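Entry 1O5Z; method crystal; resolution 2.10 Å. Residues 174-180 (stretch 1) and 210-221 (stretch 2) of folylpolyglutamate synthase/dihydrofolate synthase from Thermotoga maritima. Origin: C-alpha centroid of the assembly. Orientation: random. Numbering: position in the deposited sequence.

Stretch 1, residues 174-180: TIVTVDR
Stretch 2 (210-221) GERKREALKVME

Contact between residues 174-180 and 210-221 of Thermotoga maritima folylpolyglutamate synthase/dihydrofolate synthase, 395 Å² buried over both sides. Stretch 1 leaves a strand at Ile-175 (phi/psi -116/99), turns at Val-176 (-62/-56) and runs on extended through Thr-177 (-141/165), Val-178 (-129/106) and Asp-179 (-125/147). Stretch 2 begins as loop, Gly-210 at -95/15 and Glu-211 at -90/144, and becomes helical from Arg-214, with Lys-213 (-65/124) as N-cap residue. The register pairs Val-176 with Gly-210 and Thr-177 with Glu-211, each pair 4.7 Å apart from CA to CA. Gly-210 N lies 2.8 Å from Val-176 O and 3.5 Å from Ile-175 O; both hydrogen bonds are weak, the shorter bent to 121° at the hydrogen. A CB on Gly-210 would sit 2.7 Å from Val-176 O, a clash, so the absence of a side chain permits this approach.

Glu-211 (chi1 t, chi2 p, chi3 49°) brings its carboxylate to stretch 1. Its OE1 accepts a nearly straight hydrogen bond from Val-178 N (2.8 Å, 174°), while its OE2 accepts from Lys-213 N at 2.7 Å and forms a salt bridge with Lys-213 NZ at 2.9 Å. Lys-213 (chi1 m, chi2 t, chi3 m, chi4 m) thereby curls its ammonium back to a cluster of acceptors: NZ also makes a salt bridge to Asp-179 OD1 at 3.0 Å and a weak hydrogen bond to Val-178 O at 2.9 Å, the carbonyl position being less certain. The like charges of Asp-179 OD1 and Glu-211 OE1, 4.1 Å apart, are bridged by water 1, which donates to Asp-179 OD1 at 2.5 Å and to Glu-211 OE1 at 2.7 Å. Asp-179 (chi1 m, chi2 -53°) uses its other oxygen, OD2, to accept from Thr-177 OG1 (chi1 p) at 2.7 Å, so both carboxylate oxygens are satisfied.

Next to this polar group the helix supplies apolar contacts. Ala-216 and Met-220, one turn apart, point their CA-to-CB bonds toward stretch 1. Val-178 (chi1 t) brings CB to 3.9 Å from Ala-216 CB and CG2 to 4.3 Å from Met-220 CE; Ile-175 (chi1 m, chi2 t) reaches Met-220 SD (chi1 m, chi2 t, chi3 m) with CD1 at 3.9 Å. The first turn is held by Leu-217 N to Lys-213 O at 2.9 Å, and Arg-214 NH2 makes a salt bridge to Glu-221 OE2 at 2.6 Å, away from the contact.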

# COMPACT_ATOMS: atom_id res chain seq x y z
N THR A 174 6.15 -11.29 7.63
CA THR A 174 5.53 -10.32 8.51
C THR A 174 4.04 -10.31 8.28
O THR A 174 3.58 -10.27 7.12
CB THR A 174 6.13 -8.95 8.20
OG1 THR A 174 7.55 -9.03 8.42
CG2 THR A 174 5.59 -7.82 9.18
N ILE A 175 3.28 -10.41 9.36
CA ILE A 175 1.84 -10.18 9.29
C ILE A 175 1.52 -8.96 10.15
O ILE A 175 1.45 -9.04 11.39
CB ILE A 175 1.07 -11.42 9.71
CG1 ILE A 175 1.41 -12.58 8.75
CG2 ILE A 175 -0.45 -11.12 9.66
CD1 ILE A 175 0.93 -13.95 9.19
N VAL A 176 1.37 -7.82 9.50
CA VAL A 176 1.35 -6.57 10.24
C VAL A 176 0.16 -6.58 11.21
O VAL A 176 0.33 -6.40 12.42
CB VAL A 176 1.31 -5.32 9.33
CG1 VAL A 176 1.41 -4.04 10.22
CG2 VAL A 176 2.41 -5.34 8.28
N THR A 177 -1.04 -6.79 10.63
CA THR A 177 -2.28 -6.98 11.38
C THR A 177 -3.19 -8.02 10.76
O THR A 177 -3.06 -8.40 9.61
CB THR A 177 -3.12 -5.64 11.52
OG1 THR A 177 -3.66 -5.16 10.25
CG2 THR A 177 -2.25 -4.51 12.14
N VAL A 178 -4.16 -8.43 11.58
CA VAL A 178 -5.29 -9.21 11.14
C VAL A 178 -6.57 -8.53 11.64
O VAL A 178 -6.88 -8.59 12.83
CB VAL A 178 -5.20 -10.65 11.69
CG1 VAL A 178 -6.43 -11.46 11.24
CG2 VAL A 178 -3.83 -11.31 11.32
N ASP A 179 -7.29 -7.89 10.71
CA ASP A 179 -8.51 -7.13 11.03
C ASP A 179 -9.70 -7.62 10.21
O ASP A 179 -9.53 -8.03 9.06
CB ASP A 179 -8.26 -5.63 10.78
CG ASP A 179 -7.11 -5.08 11.63
OD1 ASP A 179 -7.21 -5.32 12.88
OD2 ASP A 179 -6.09 -4.42 11.16
N ARG A 180 -10.89 -7.55 10.81
CA ARG A 180 -12.15 -8.06 10.23
C ARG A 180 -12.58 -7.13 9.11
O ARG A 180 -11.98 -6.07 8.95
CB ARG A 180 -13.27 -8.10 11.30
CG ARG A 180 -14.01 -9.44 11.51
CD ARG A 180 -14.47 -9.64 13.00
NE ARG A 180 -14.96 -10.99 13.35
CZ ARG A 180 -14.97 -11.52 14.60
NH1 ARG A 180 -14.49 -10.83 15.64
NH2 ARG A 180 -15.48 -12.75 14.82
N GLY A 210 2.40 -7.23 14.17
CA GLY A 210 1.89 -6.07 14.90
C GLY A 210 0.52 -6.32 15.46
O GLY A 210 -0.16 -5.39 15.90
N GLU A 211 0.11 -7.59 15.50
CA GLU A 211 -1.24 -7.96 15.89
C GLU A 211 -1.28 -8.18 17.39
O GLU A 211 -0.29 -8.65 17.98
CB GLU A 211 -1.73 -9.19 15.11
CG GLU A 211 -3.21 -9.60 15.36
CD GLU A 211 -4.20 -8.44 15.24
OE1 GLU A 211 -4.15 -7.68 14.24
OE2 GLU A 211 -5.02 -8.28 16.17
N ARG A 212 -2.41 -7.79 17.98
CA ARG A 212 -2.67 -7.93 19.38
C ARG A 212 -3.94 -8.75 19.70
O ARG A 212 -4.08 -9.19 20.83
CB ARG A 212 -2.81 -6.56 20.01
CG ARG A 212 -1.56 -5.69 20.01
CD ARG A 212 -1.75 -4.51 20.94
NE ARG A 212 -0.59 -3.64 21.12
CZ ARG A 212 -0.21 -2.75 20.23
NH1 ARG A 212 -0.86 -2.59 19.07
NH2 ARG A 212 0.86 -2.00 20.48
N LYS A 213 -4.85 -8.98 18.75
CA LYS A 213 -6.01 -9.86 19.06
C LYS A 213 -5.61 -11.31 19.33
O LYS A 213 -5.00 -11.98 18.51
CB LYS A 213 -7.06 -9.85 17.94
CG LYS A 213 -7.86 -8.57 17.91
CD LYS A 213 -8.85 -8.59 16.79
CE LYS A 213 -8.19 -8.50 15.42
NZ LYS A 213 -7.54 -7.20 15.23
N ARG A 214 -6.01 -11.77 20.49
CA ARG A 214 -5.73 -13.10 20.97
C ARG A 214 -6.06 -14.18 19.93
O ARG A 214 -5.29 -15.11 19.73
CB ARG A 214 -6.60 -13.33 22.21
CG ARG A 214 -5.95 -14.04 23.40
CD ARG A 214 -4.93 -15.11 23.06
NE ARG A 214 -3.64 -14.52 22.69
CZ ARG A 214 -2.52 -15.20 22.51
NH1 ARG A 214 -2.50 -16.52 22.70
NH2 ARG A 214 -1.42 -14.54 22.17
N GLU A 215 -7.23 -14.04 19.32
CA GLU A 215 -7.77 -15.02 18.36
C GLU A 215 -6.83 -15.18 17.20
O GLU A 215 -6.60 -16.29 16.71
CB GLU A 215 -9.07 -14.51 17.75
CG GLU A 215 -10.04 -13.90 18.72
CD GLU A 215 -9.91 -12.38 18.91
OE1 GLU A 215 -10.27 -11.69 17.93
OE2 GLU A 215 -9.50 -11.90 20.04
N ALA A 216 -6.34 -14.03 16.75
CA ALA A 216 -5.45 -13.93 15.62
C ALA A 216 -4.06 -14.50 15.96
O ALA A 216 -3.48 -15.25 15.16
CB ALA A 216 -5.35 -12.47 15.18
N LEU A 217 -3.54 -14.14 17.14
CA LEU A 217 -2.20 -14.55 17.55
C LEU A 217 -2.17 -16.05 17.80
O LEU A 217 -1.20 -16.71 17.43
CB LEU A 217 -1.76 -13.80 18.80
CG LEU A 217 -1.58 -12.30 18.66
CD1 LEU A 217 -1.44 -11.68 20.05
CD2 LEU A 217 -0.35 -11.98 17.87
N LYS A 218 -3.24 -16.58 18.38
CA LYS A 218 -3.37 -18.03 18.61
C LYS A 218 -3.13 -18.83 17.31
O LYS A 218 -2.39 -19.81 17.29
CB LYS A 218 -4.74 -18.35 19.26
CG LYS A 218 -4.82 -18.02 20.77
CD LYS A 218 -6.27 -17.92 21.41
CE LYS A 218 -6.19 -18.10 22.94
NZ LYS A 218 -7.22 -17.38 23.83
N VAL A 219 -3.72 -18.39 16.22
CA VAL A 219 -3.53 -19.07 14.95
C VAL A 219 -2.06 -19.00 14.52
O VAL A 219 -1.43 -20.01 14.21
CB VAL A 219 -4.44 -18.48 13.84
CG1 VAL A 219 -4.22 -19.22 12.51
CG2 VAL A 219 -5.89 -18.48 14.26
N MET A 220 -1.52 -17.78 14.51
CA MET A 220 -0.15 -17.55 14.08
C MET A 220 0.82 -18.30 14.97
O MET A 220 1.80 -18.84 14.48
CB MET A 220 0.19 -16.06 14.08
CG MET A 220 -0.67 -15.24 13.14
SD MET A 220 -0.20 -13.52 12.94
CE MET A 220 -1.07 -12.69 14.27
N GLU A 221 0.55 -18.33 16.27
CA GLU A 221 1.37 -19.10 17.21
C GLU A 221 1.40 -20.56 16.83
O GLU A 221 2.46 -21.17 16.81
CB GLU A 221 0.81 -18.98 18.64
CG GLU A 221 1.14 -17.65 19.30
CD GLU A 221 0.27 -17.34 20.53
OE1 GLU A 221 -0.38 -18.27 21.08
OE2 GLU A 221 0.22 -16.17 20.92
O HOH W 1 -5.26 -5.19 14.41